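PDB 2HC9: leucine aminopeptidase 1 from Caenorhabditis elegans, which removes N-terminal amino acids, preferably leucine, from peptides as a two-zinc aminopeptidase of the M17 family and probably serves in digestion. Local coordinates for residues A[13-17]-A[105-110]; A[172-177]-A[280-284]; A[232-238]-A[298-304]. The protein carries 1 engineered substitution. All coordinates share one frame; numbering follows the deposited sequence.

How the interactions relate
Interaction 1 sits near the surface of the N-terminal domain, about 27 Å centre to centre from interaction 2 and about 39 Å from interaction 3; the other two are buried in the catalytic domain. Their chemistry follows the place: a loop docked on a strand by one shared carbonyl and a methyl over a ring, then two helices meeting at an alanine and a threonine, flanked by a leucine and by glutamates with a water between, then a regular antiparallel strand pair. Interactions 2 and 3 are built on consecutive elements, since helix 277-290 leads into strand 297-307, and they touch directly where L283 CD1 lies 3.6 Å from L236 CD1. Interaction 1 touches neither.

Interaction 1 (A[13-17]-A[105-110]); sequences VGDGL and DTKNVH
V13 lies over one face of the H110 imidazole, at one end of a contact in which the loop leading into strand 18-25 folds against residues 105-110, which run into strand 108-114; the two strands are parallel neighbours in the mixed sheet of the N-terminal domain. The touching branch is CG1, a CH-pi contact: V13 CG1 stands 3.5 Å from the centroid of the H110 ring and only 9° off its normal. H110 presents that face because its CG is anti to the backbone N (chi1 -166°), while at the ring's rim NE2 is hydrogen-bonded to D149. One face therefore meets a methyl group while a polar edge atom is anchored to a carboxylate, which is likely to restrict the ring's rotation.

At the other end L17 crosses D105. The methyl L17 CD2 comes 3.4 Å from D105 OD1, an apolar group set against a carboxylate whose charge is answered by R58 of the second subunit; the same arginine packs on L17, so this end of the contact borders a subunit interface. Between the two ends the N108 side chain sits in the bend made by G14, D15 and G16. G16 lies against the K107 side chain, with G16 CA 3.9 Å from K107 CG. A beta carbon on G16 would run into that methylene and into the carbonyl before it, so the backbone here calls for glycine.

The backbone link is one acceptor shared by two donors. K107 N reaches L17 O at 2.8 Å, tilted 21° from the carbonyl plane. N108 N approaches the same L17 O at 3.0 Å, in that plane.

Interaction 2 (A[172-177]-A[280-284]); sequences ETARLI and AGMLE
T173 and A280 mark the closest backbone approach of two roughly antiparallel helices, 157-178 and 277-290, whose local axes pass 8.8 Å apart at 150°.

The apolar contacts gather round A280. A280 CB meets T173 CG2 and L176 CD1, each at 3.9 Å, and G281, lacking a side chain, lets T173 CG2 lie 3.7 Å from G281 N. L176 CD1 also reaches L283, while P473 of helix 473-480 touches T173 and E284.

Among the polar groups, T173 OG1 is hydrogen-bonded to S169 O within its own helix and lies alongside the methylenes of E284, 3.2 Å from E284 CB. The E284 carboxylate, its chain bent at chi2 (-65°), comes over E172 CB. The two carboxylates stand almost perpendicular, and a water lies within hydrogen-bonding distance of both, bridging E172 OE1 and E284 OE2. R175 grips E172 side-on, R175 NH2 to E172 OE1 at 2.8 Å and NE to OE2 at 2.9 Å, and K133 adds a second positive charge; together they would probably ease the like charges.

Small residues at the crossing and a charged, water-bridged flank thus join two helices of the M17 catalytic alpha/beta domain.

Interaction 3 (A[232-238]-A[298-304]); sequences AFVVLSH and LHACLCI
F233 and C303 face each other across a non-hydrogen-bonded pair, at the tightly packed end of two buried antiparallel strands, 232-238 and 298-304. The sulfur lies at the ring's edge, near its plane: C303 SG is 3.9 Å from F233 CE1, a Cys sulfur-aromatic contact. The F233 side chain swings out opposite the backbone N (chi1 -178°), which lays the ring beside the partner strand, F233 CZ within 3.9 Å of C301 CB. Y347 meets the ring edge-to-face, and F217 also packs on it. Were F233 replaced by an alanine, C301 CB and C303 SG would lose their aromatic neighbour and a gap would probably open beside Y347 and F217.

On the sheet's other face the V234 and I304 side chains cross, CG2 of V234 3.9 Å from CD1 of I304, and helix 186-199 closes over both A232 and V234. Farther along, L236 and A300 only bring their CB atoms to 4.3 Å, while helix 277-290 supplies L283 against L236.

The opposite end is more polar and, at H238, partly exposed. S237 OG and H299 ND1 are hydrogen-bonded at 2.8 Å, either possibly the donor, with the hydroxyl in the plane of the imidazole. H238 packs on Y286 and V290 of helix 277-290, and its NE2 is hydrogen-bonded to F294 O. H238 and L298 exchange two backbone bonds (H238 N to L298 O 2.8 Å), as do L236-A300, V234-L302 and A232-I304.

F233, V235 and S237 also pair with strand 203-208, while 297-307 runs parallel to 246-254, the strand carrying the zinc ligand K252. The antiparallel pair thus belongs to the central mixed sheet, sandwiched by helices, of the M17 catalytic domain.

Interaction 1 (A[13-17]-A[105-110])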
loop_
_atom_site.group_PDB
_atom_site.type_symbol
_atom_site.label_atom_id
_atom_site.label_comp_id
_atom_site.label_asym_id
_atom_site.label_seq_id
_atom_site.Cartn_x
_atom_site.Cartn_y
_atom_site.Cartn_z
ATOM N N VAL A 13 -33.631 -27.572 38.810
ATOM C CA VAL A 13 -33.349 -27.979 37.439
ATOM C C VAL A 13 -33.353 -29.500 37.353
ATOM O O VAL A 13 -33.524 -30.179 38.361
ATOM C CB VAL A 13 -32.043 -27.334 36.884
ATOM C CG1 VAL A 13 -32.141 -25.805 37.015
ATOM C CG2 VAL A 13 -30.827 -27.838 37.645
ATOM N N GLY A 14 -33.177 -30.040 36.159
ATOM C CA GLY A 14 -33.165 -31.505 35.998
ATOM C C GLY A 14 -32.116 -32.246 36.815
ATOM O O GLY A 14 -31.183 -31.642 37.379
ATOM N N ASP A 15 -32.272 -33.566 36.879
ATOM C CA ASP A 15 -31.163 -34.477 37.130
ATOM C C ASP A 15 -30.012 -34.159 36.176
ATOM O O ASP A 15 -30.224 -33.636 35.074
ATOM C CB ASP A 15 -31.618 -35.925 36.886
ATOM C CG ASP A 15 -32.577 -36.427 37.950
ATOM O OD1 ASP A 15 -32.438 -36.025 39.128
ATOM O OD2 ASP A 15 -33.470 -37.234 37.608
ATOM N N GLY A 16 -28.798 -34.481 36.593
ATOM C CA GLY A 16 -27.658 -34.385 35.695
ATOM C C GLY A 16 -26.705 -33.312 36.181
ATOM O O GLY A 16 -27.112 -32.397 36.909
ATOM N N LEU A 17 -25.438 -33.441 35.791
ATOM C CA LEU A 17 -24.384 -32.522 36.224
ATOM C C LEU A 17 -24.789 -31.107 35.832
ATOM O O LEU A 17 -25.168 -30.852 34.677
ATOM C CB LEU A 17 -23.053 -32.878 35.560
ATOM C CG LEU A 17 -21.809 -32.177 36.122
ATOM C CD1 LEU A 17 -21.598 -32.508 37.615
ATOM C CD2 LEU A 17 -20.572 -32.601 35.293
ATOM N N ASP A 105 -19.178 -33.047 30.211
ATOM C CA ASP A 105 -20.321 -33.847 30.649
ATOM C C ASP A 105 -21.391 -33.064 31.427
ATOM O O ASP A 105 -22.301 -33.658 32.018
ATOM C CB ASP A 105 -19.841 -35.046 31.481
ATOM C CG ASP A 105 -18.972 -34.637 32.670
ATOM O OD1 ASP A 105 -18.513 -33.474 32.729
ATOM O OD2 ASP A 105 -18.749 -35.486 33.567
ATOM N N THR A 106 -21.286 -31.737 31.443
ATOM C CA THR A 106 -22.382 -30.893 31.931
ATOM C C THR A 106 -23.697 -31.166 31.187
ATOM O O THR A 106 -23.728 -31.174 29.956
ATOM C CB THR A 106 -22.032 -29.399 31.766
ATOM O OG1 THR A 106 -20.778 -29.135 32.409
ATOM C CG2 THR A 106 -23.117 -28.531 32.390
ATOM N N LYS A 107 -24.777 -31.377 31.940
ATOM C CA LYS A 107 -26.110 -31.535 31.344
ATOM C C LYS A 107 -26.898 -30.230 31.399
ATOM O O LYS A 107 -27.612 -29.890 30.441
ATOM C CB LYS A 107 -26.907 -32.643 32.078
ATOM C CG LYS A 107 -26.209 -33.994 32.144
ATOM C CD LYS A 107 -25.834 -34.506 30.757
ATOM C CE LYS A 107 -25.213 -35.902 30.839
ATOM N NZ LYS A 107 -25.118 -36.601 29.516
ATOM N N ASN A 108 -26.795 -29.541 32.541
ATOM C CA ASN A 108 -27.618 -28.364 32.853
ATOM C C ASN A 108 -26.741 -27.144 33.135
ATOM O O ASN A 108 -25.731 -27.237 33.850
ATOM C CB ASN A 108 -28.470 -28.616 34.107
ATOM C CG ASN A 108 -29.248 -29.919 34.035
ATOM O OD1 ASN A 108 -29.131 -30.779 34.911
ATOM N ND2 ASN A 108 -30.051 -30.063 33.001
ATOM N N VAL A 109 -27.140 -25.990 32.604
ATOM C CA VAL A 109 -26.618 -24.712 33.112
ATOM C C VAL A 109 -27.724 -23.927 33.789
ATOM O O VAL A 109 -28.755 -23.632 33.190
ATOM C CB VAL A 109 -25.956 -23.862 32.030
ATOM C CG1 VAL A 109 -25.229 -22.661 32.686
ATOM C CG2 VAL A 109 -24.966 -24.726 31.266
ATOM N N HIS A 110 -27.504 -23.608 35.053
ATOM C CA HIS A 110 -28.501 -22.908 35.829
ATOM C C HIS A 110 -28.007 -21.475 36.107
ATOM O O HIS A 110 -26.983 -21.296 36.796
ATOM C CB HIS A 110 -28.720 -23.661 37.152
ATOM C CG HIS A 110 -29.948 -23.226 37.901
ATOM N ND1 HIS A 110 -30.258 -23.707 39.155
ATOM C CD2 HIS A 110 -30.949 -22.374 37.567
ATOM C CE1 HIS A 110 -31.395 -23.165 39.565
ATOM N NE2 HIS A 110 -31.832 -22.351 38.623
#

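Interaction 2 (A[172-177]-A[280-284])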
loop_
_atom_site.group_PDB
_atom_site.type_symbol
_atom_site.label_atom_id
_atom_site.label_comp_id
_atom_site.label_asym_id
_atom_site.label_seq_id
_atom_site.Cartn_x
_atom_site.Cartn_y
_atom_site.Cartn_z
ATOM N N GLU A 172 -31.393 -17.235 17.335
ATOM C CA GLU A 172 -31.673 -17.471 15.913
ATOM C C GLU A 172 -30.989 -16.451 14.997
ATOM O O GLU A 172 -30.401 -16.815 13.976
ATOM C CB GLU A 172 -33.193 -17.447 15.646
ATOM C CG GLU A 172 -33.915 -18.752 16.129
ATOM C CD GLU A 172 -33.525 -19.932 15.265
ATOM O OE1 GLU A 172 -34.147 -20.091 14.191
ATOM O OE2 GLU A 172 -32.542 -20.636 15.610
ATOM N N THR A 173 -31.083 -15.176 15.360
ATOM C CA THR A 173 -30.384 -14.118 14.599
ATOM C C THR A 173 -28.895 -14.467 14.505
ATOM O O THR A 173 -28.312 -14.446 13.418
ATOM C CB THR A 173 -30.516 -12.743 15.323
ATOM O OG1 THR A 173 -31.895 -12.399 15.439
ATOM C CG2 THR A 173 -29.823 -11.635 14.514
ATOM N N ALA A 174 -28.281 -14.771 15.653
ATOM C CA ALA A 174 -26.859 -15.125 15.699
ATOM C C ALA A 174 -26.536 -16.398 14.900
ATOM O O ALA A 174 -25.518 -16.451 14.206
ATOM C CB ALA A 174 -26.392 -15.273 17.151
ATOM N N ARG A 175 -27.390 -17.420 15.002
ATOM C CA ARG A 175 -27.190 -18.647 14.210
ATOM C C ARG A 175 -27.142 -18.358 12.706
ATOM O O ARG A 175 -26.267 -18.882 11.972
ATOM C CB ARG A 175 -28.329 -19.658 14.490
ATOM C CG ARG A 175 -28.261 -20.909 13.569
ATOM C CD ARG A 175 -29.413 -21.889 13.831
ATOM N NE ARG A 175 -30.736 -21.353 13.505
ATOM C CZ ARG A 175 -31.251 -21.245 12.269
ATOM N NH1 ARG A 175 -30.564 -21.613 11.189
ATOM N NH2 ARG A 175 -32.474 -20.775 12.110
ATOM N N LEU A 176 -28.100 -17.551 12.241
ATOM C CA LEU A 176 -28.183 -17.204 10.823
ATOM C C LEU A 176 -26.895 -16.471 10.414
ATOM O O LEU A 176 -26.322 -16.745 9.374
ATOM C CB LEU A 176 -29.437 -16.339 10.544
ATOM C CG LEU A 176 -30.781 -17.098 10.758
ATOM C CD1 LEU A 176 -31.945 -16.083 10.674
ATOM C CD2 LEU A 176 -30.945 -18.170 9.686
ATOM N N ILE A 177 -26.445 -15.552 11.263
ATOM C CA ILE A 177 -25.216 -14.797 11.003
ATOM C C ILE A 177 -23.986 -15.699 10.970
ATOM O O ILE A 177 -23.142 -15.551 10.077
ATOM C CB ILE A 177 -25.057 -13.658 12.040
ATOM C CG1 ILE A 177 -26.099 -12.563 11.722
ATOM C CG2 ILE A 177 -23.585 -13.088 12.079
ATOM C CD1 ILE A 177 -26.266 -11.543 12.866
ATOM N N ALA A 280 -31.490 -10.853 9.244
ATOM C CA ALA A 280 -31.707 -11.826 10.339
ATOM C C ALA A 280 -32.345 -11.138 11.539
ATOM O O ALA A 280 -33.282 -11.667 12.158
ATOM C CB ALA A 280 -30.363 -12.480 10.753
ATOM N N GLY A 281 -31.821 -9.974 11.905
ATOM C CA GLY A 281 -32.328 -9.277 13.105
ATOM C C GLY A 281 -33.760 -8.779 12.925
ATOM O O GLY A 281 -34.573 -8.872 13.857
ATOM N N MET A 282 -34.094 -8.286 11.732
ATOM C CA MET A 282 -35.475 -7.829 11.456
ATOM C C MET A 282 -36.459 -9.011 11.460
ATOM O O MET A 282 -37.549 -8.926 12.047
ATOM C CB MET A 282 -35.572 -7.074 10.113
ATOM C CG MET A 282 -34.877 -5.676 10.122
ATOM S SD MET A 282 -35.289 -4.708 11.598
ATOM C CE MET A 282 -35.591 -3.066 10.920
ATOM N N LEU A 283 -36.065 -10.104 10.812
ATOM C CA LEU A 283 -36.874 -11.336 10.797
ATOM C C LEU A 283 -37.178 -11.827 12.208
ATOM O O LEU A 283 -38.333 -12.181 12.535
ATOM C CB LEU A 283 -36.109 -12.436 10.040
ATOM C CG LEU A 283 -36.777 -13.819 10.027
ATOM C CD1 LEU A 283 -38.138 -13.694 9.332
ATOM C CD2 LEU A 283 -35.880 -14.894 9.406
ATOM N N GLU A 284 -36.148 -11.875 13.055
ATOM C CA GLU A 284 -36.327 -12.408 14.404
ATOM C C GLU A 284 -36.993 -11.443 15.362
ATOM O O GLU A 284 -37.686 -11.871 16.289
ATOM C CB GLU A 284 -35.006 -12.954 14.970
ATOM C CG GLU A 284 -34.391 -14.062 14.076
ATOM C CD GLU A 284 -35.252 -15.333 14.003
ATOM O OE1 GLU A 284 -36.009 -15.596 14.961
ATOM O OE2 GLU A 284 -35.124 -16.079 13.000
HETATM O O HOH W 1 -36.072 -18.462 13.022
#

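Interaction 3 (A[232-238]-A[298-304])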
loop_
_atom_site.group_PDB
_atom_site.type_symbol
_atom_site.label_atom_id
_atom_site.label_comp_id
_atom_site.label_asym_id
_atom_site.label_seq_id
_atom_site.Cartn_x
_atom_site.Cartn_y
_atom_site.Cartn_z
ATOM N N ALA A 232 -33.713 -12.493 -4.018
ATOM C CA ALA A 232 -35.121 -12.586 -3.621
ATOM C C ALA A 232 -35.483 -11.409 -2.769
ATOM O O ALA A 232 -34.636 -10.827 -2.081
ATOM C CB ALA A 232 -35.391 -13.885 -2.831
ATOM N N PHE A 233 -36.763 -11.071 -2.809
ATOM C CA PHE A 233 -37.358 -10.149 -1.868
ATOM C C PHE A 233 -38.512 -10.893 -1.176
ATOM O O PHE A 233 -39.394 -11.452 -1.846
ATOM C CB PHE A 233 -37.910 -8.964 -2.652
ATOM C CG PHE A 233 -38.537 -7.885 -1.794
ATOM C CD1 PHE A 233 -37.773 -7.162 -0.874
ATOM C CD2 PHE A 233 -39.871 -7.557 -1.958
ATOM C CE1 PHE A 233 -38.316 -6.117 -0.130
ATOM C CE2 PHE A 233 -40.439 -6.520 -1.219
ATOM C CZ PHE A 233 -39.677 -5.801 -0.290
ATOM N N VAL A 234 -38.461 -10.940 0.147
ATOM C CA VAL A 234 -39.469 -11.674 0.923
ATOM C C VAL A 234 -40.198 -10.696 1.816
ATOM O O VAL A 234 -39.563 -9.927 2.554
ATOM C CB VAL A 234 -38.801 -12.753 1.802
ATOM C CG1 VAL A 234 -39.839 -13.436 2.745
ATOM C CG2 VAL A 234 -38.088 -13.789 0.904
ATOM N N VAL A 235 -41.530 -10.742 1.787
ATOM C CA VAL A 235 -42.335 -9.901 2.684
ATOM C C VAL A 235 -43.150 -10.840 3.580
ATOM O O VAL A 235 -43.859 -11.700 3.056
ATOM C CB VAL A 235 -43.309 -8.994 1.889
ATOM C CG1 VAL A 235 -44.084 -8.061 2.845
ATOM C CG2 VAL A 235 -42.534 -8.170 0.849
ATOM N N LEU A 236 -43.057 -10.655 4.893
ATOM C CA LEU A 236 -44.012 -11.282 5.823
ATOM C C LEU A 236 -44.896 -10.168 6.334
ATOM O O LEU A 236 -44.394 -9.199 6.904
ATOM C CB LEU A 236 -43.276 -11.912 7.009
ATOM C CG LEU A 236 -42.065 -12.782 6.625
ATOM C CD1 LEU A 236 -41.453 -13.366 7.899
ATOM C CD2 LEU A 236 -42.480 -13.891 5.620
ATOM N N SER A 237 -46.210 -10.308 6.147
ATOM C CA SER A 237 -47.144 -9.264 6.599
ATOM C C SER A 237 -48.095 -9.767 7.676
ATOM O O SER A 237 -48.696 -10.851 7.529
ATOM C CB SER A 237 -47.939 -8.709 5.416
ATOM O OG SER A 237 -47.060 -8.043 4.502
ATOM N N HIS A 238 -48.187 -8.963 8.742
ATOM C CA HIS A 238 -49.090 -9.154 9.889
ATOM C C HIS A 238 -50.077 -7.990 9.819
ATOM O O HIS A 238 -49.813 -6.889 10.317
ATOM C CB HIS A 238 -48.268 -9.105 11.182
ATOM C CG HIS A 238 -49.079 -9.160 12.450
ATOM N ND1 HIS A 238 -49.606 -10.336 12.950
ATOM C CD2 HIS A 238 -49.416 -8.188 13.337
ATOM C CE1 HIS A 238 -50.234 -10.087 14.090
ATOM N NE2 HIS A 238 -50.122 -8.794 14.356
ATOM N N LEU A 298 -47.788 -4.813 10.754
ATOM C CA LEU A 298 -46.325 -4.961 10.824
ATOM C C LEU A 298 -45.880 -5.787 9.634
ATOM O O LEU A 298 -46.504 -6.811 9.318
ATOM C CB LEU A 298 -45.893 -5.659 12.125
ATOM C CG LEU A 298 -44.379 -5.798 12.355
ATOM C CD1 LEU A 298 -43.714 -4.401 12.491
ATOM C CD2 LEU A 298 -44.080 -6.690 13.592
ATOM N N HIS A 299 -44.788 -5.358 8.988
ATOM C CA HIS A 299 -44.243 -6.103 7.840
ATOM C C HIS A 299 -42.734 -6.313 8.049
ATOM O O HIS A 299 -42.033 -5.399 8.495
ATOM C CB HIS A 299 -44.438 -5.335 6.527
ATOM C CG HIS A 299 -45.833 -4.813 6.306
ATOM N ND1 HIS A 299 -46.816 -5.555 5.681
ATOM C CD2 HIS A 299 -46.391 -3.610 6.590
ATOM C CE1 HIS A 299 -47.923 -4.833 5.596
ATOM N NE2 HIS A 299 -47.694 -3.650 6.147
ATOM N N ALA A 300 -42.244 -7.507 7.731
ATOM C CA ALA A 300 -40.792 -7.737 7.597
ATOM C C ALA A 300 -40.508 -7.814 6.101
ATOM O O ALA A 300 -41.154 -8.595 5.390
ATOM C CB ALA A 300 -40.374 -9.026 8.308
ATOM N N CYS A 301 -39.571 -6.990 5.612
ATOM C CA CYS A 301 -39.244 -6.969 4.189
ATOM C C CYS A 301 -37.755 -7.279 4.080
ATOM O O CYS A 301 -36.928 -6.483 4.528
ATOM C CB CYS A 301 -39.486 -5.578 3.570
ATOM S SG CYS A 301 -41.182 -4.976 3.775
ATOM N N LEU A 302 -37.425 -8.430 3.515
ATOM C CA LEU A 302 -36.046 -8.922 3.516
ATOM C C LEU A 302 -35.483 -8.885 2.114
ATOM O O LEU A 302 -36.043 -9.486 1.211
ATOM C CB LEU A 302 -35.971 -10.345 4.079
ATOM C CG LEU A 302 -36.639 -10.483 5.465
ATOM C CD1 LEU A 302 -36.461 -11.916 5.944
ATOM C CD2 LEU A 302 -36.144 -9.490 6.531
ATOM N N CYS A 303 -34.366 -8.166 1.935
ATOM C CA CYS A 303 -33.758 -8.049 0.621
ATOM C C CYS A 303 -32.583 -9.013 0.607
ATOM O O CYS A 303 -31.591 -8.771 1.300
ATOM C CB CYS A 303 -33.280 -6.595 0.417
ATOM S SG CYS A 303 -34.620 -5.379 0.679
ATOM N N ILE A 304 -32.707 -10.110 -0.146
ATOM C CA ILE A 304 -31.820 -11.282 0.046
ATOM C C ILE A 304 -31.039 -11.536 -1.255
ATOM O O ILE A 304 -31.619 -11.886 -2.277
ATOM C CB ILE A 304 -32.613 -12.541 0.415
ATOM C CG1 ILE A 304 -33.327 -12.339 1.766
ATOM C CG2 ILE A 304 -31.665 -13.768 0.528
ATOM C CD1 ILE A 304 -34.396 -13.439 2.065
#